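Local structure of formiminoglutamase (Trypanosoma cruzi, 4MYK) at residues A[285-288]-A[289-293]. The protein is an arginase-like, manganese-dependent hydrolase that removes the formimino group from formiminoglutamate, releasing glutamate and formamide. The protein carries 1 engineered substitution. Residues are numbered along the deposited sequence; the frame is centred on the assembly and turned at random.
Sequences LVEE and YRSPR
The carboxylate of E287 takes four hydrogen bonds from Y289, R290 and S291, a compact example of side-chain capping at the start of a helix. In this arginase/deacetylase α/β fold, the capped helix is 290-306, reached by the loop that leaves strand 274-280. E287 OE2 accepts R290 N at 2.8 Å through its syn lone pair, in a nearly straight bond (165°), and Y289 N from well above the carboxylate plane. E287 OE1 also serves two donors: S291 N on the syn side, and S291 OG, which meets it at 2.6 Å from the anti side, tilted slightly out of the carboxylate plane. With both oxygens held twice, the carboxylate is fixed in rotation, and its negative charge probably interacts favourably with the helix dipole. The side chain reaches forward over the turn: with CG anti to the backbone N (chi1 -167°) and the chain bent at chi2 (-83°), the carboxylate is brought to the N-H groups of the turn.

S291 OG also accepts a hydrogen bond from G247 N, linking the cap to a neighbouring loop. The guanidinium of R290 turns elsewhere, NH2 to S243 O and NE to S242 OG of the second subunit, while R290 CB lies 3.5 Å from E287 OE2. Further out, Y289 meets F62 edge-to-face, and P292 packs on A58 and F62 of helix 55-63. On the loop side, the ring of P292 lies against the backbone carbonyl of E288, with P292 CG 3.3 Å from E288 O.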
loop_
_atom_site.group_PDB
_atom_site.type_symbol
_atom_site.label_atom_id
_atom_site.label_comp_id
_atom_site.label_asym_id
_atom_site.label_seq_id
_atom_site.Cartn_x
_atom_site.Cartn_y
_atom_site.Cartn_z
ATOM N N LEU A 285 -12.375 -11.924 9.613
ATOM C CA LEU A 285 -13.351 -10.983 10.169
ATOM C C LEU A 285 -12.817 -9.566 10.055
ATOM O O LEU A 285 -13.591 -8.619 9.963
ATOM C CB LEU A 285 -13.655 -11.272 11.633
ATOM C CG LEU A 285 -13.917 -12.724 12.020
ATOM C CD1 LEU A 285 -14.617 -12.779 13.376
ATOM C CD2 LEU A 285 -14.733 -13.397 10.937
ATOM N N VAL A 286 -11.495 -9.413 10.080
ATOM C CA VAL A 286 -10.912 -8.089 9.881
ATOM C C VAL A 286 -10.904 -7.690 8.401
ATOM O O VAL A 286 -11.307 -6.578 8.062
ATOM C CB VAL A 286 -9.512 -7.949 10.487
ATOM C CG1 VAL A 286 -8.934 -6.592 10.122
ATOM C CG2 VAL A 286 -9.579 -8.112 11.987
ATOM N N GLU A 287 -10.446 -8.591 7.537
ATOM C CA GLU A 287 -10.579 -8.428 6.094
ATOM C C GLU A 287 -10.572 -9.820 5.470
ATOM O O GLU A 287 -9.761 -10.660 5.850
ATOM C CB GLU A 287 -9.458 -7.552 5.529
ATOM C CG GLU A 287 -9.700 -7.074 4.105
ATOM C CD GLU A 287 -9.304 -8.102 3.064
ATOM O OE1 GLU A 287 -8.340 -8.848 3.312
ATOM O OE2 GLU A 287 -9.937 -8.151 1.991
ATOM N N GLU A 288 -11.473 -10.074 4.523
ATOM C CA GLU A 288 -11.765 -11.453 4.140
ATOM C C GLU A 288 -11.385 -11.884 2.719
ATOM O O GLU A 288 -11.436 -13.070 2.410
ATOM C CB GLU A 288 -13.243 -11.743 4.353
ATOM C CG GLU A 288 -14.149 -10.881 3.500
ATOM C CD GLU A 288 -15.445 -11.576 3.146
ATOM O OE1 GLU A 288 -16.080 -11.149 2.158
ATOM O OE2 GLU A 288 -15.823 -12.552 3.836
ATOM N N TYR A 289 -11.019 -10.953 1.847
ATOM C CA TYR A 289 -10.691 -11.343 0.466
ATOM C C TYR A 289 -9.199 -11.200 0.092
ATOM O O TYR A 289 -8.568 -12.160 -0.355
ATOM C CB TYR A 289 -11.582 -10.614 -0.551
ATOM C CG TYR A 289 -11.575 -11.290 -1.905
ATOM C CD1 TYR A 289 -12.449 -12.334 -2.181
ATOM C CD2 TYR A 289 -10.670 -10.912 -2.902
ATOM C CE1 TYR A 289 -12.442 -12.975 -3.413
ATOM C CE2 TYR A 289 -10.657 -11.549 -4.142
ATOM C CZ TYR A 289 -11.548 -12.579 -4.389
ATOM O OH TYR A 289 -11.553 -13.224 -5.609
ATOM N N ARG A 290 -8.648 -10.004 0.296
ATOM C CA ARG A 290 -7.291 -9.684 -0.126
ATOM C C ARG A 290 -6.241 -10.414 0.698
ATOM O O ARG A 290 -5.197 -10.856 0.181
ATOM C CB ARG A 290 -7.057 -8.179 -0.013
ATOM C CG ARG A 290 -7.890 -7.323 -0.965
ATOM C CD ARG A 290 -7.633 -5.827 -0.753
ATOM N NE ARG A 290 -6.240 -5.437 -0.977
ATOM C CZ ARG A 290 -5.487 -4.749 -0.110
ATOM N NH1 ARG A 290 -5.975 -4.353 1.058
ATOM N NH2 ARG A 290 -4.233 -4.448 -0.415
ATOM N N SER A 291 -6.513 -10.523 1.993
ATOM C CA SER A 291 -5.524 -11.035 2.935
ATOM C C SER A 291 -5.346 -12.560 2.851
ATOM O O SER A 291 -4.226 -13.059 2.869
ATOM C CB SER A 291 -5.863 -10.556 4.346
ATOM O OG SER A 291 -5.988 -9.142 4.350
ATOM N N PRO A 292 -6.455 -13.302 2.752
ATOM C CA PRO A 292 -6.370 -14.746 2.495
ATOM C C PRO A 292 -5.657 -15.099 1.186
ATOM O O PRO A 292 -4.951 -16.101 1.125
ATOM C CB PRO A 292 -7.837 -15.168 2.451
ATOM C CG PRO A 292 -8.506 -14.200 3.393
ATOM C CD PRO A 292 -7.817 -12.893 3.148
ATOM N N ARG A 293 -5.836 -14.289 0.152
ATOM C CA ARG A 293 -5.097 -14.493 -1.092
ATOM C C ARG A 293 -3.597 -14.380 -0.846
ATOM O O ARG A 293 -2.817 -15.191 -1.323
ATOM C CB ARG A 293 -5.546 -13.514 -2.184
ATOM C CG ARG A 293 -6.992 -13.705 -2.629
ATOM C CD ARG A 293 -7.334 -12.860 -3.851
ATOM N NE ARG A 293 -6.493 -13.195 -5.002
ATOM C CZ ARG A 293 -6.924 -13.834 -6.085
ATOM N NH1 ARG A 293 -8.191 -14.210 -6.176
ATOM N NH2 ARG A 293 -6.090 -14.095 -7.079
#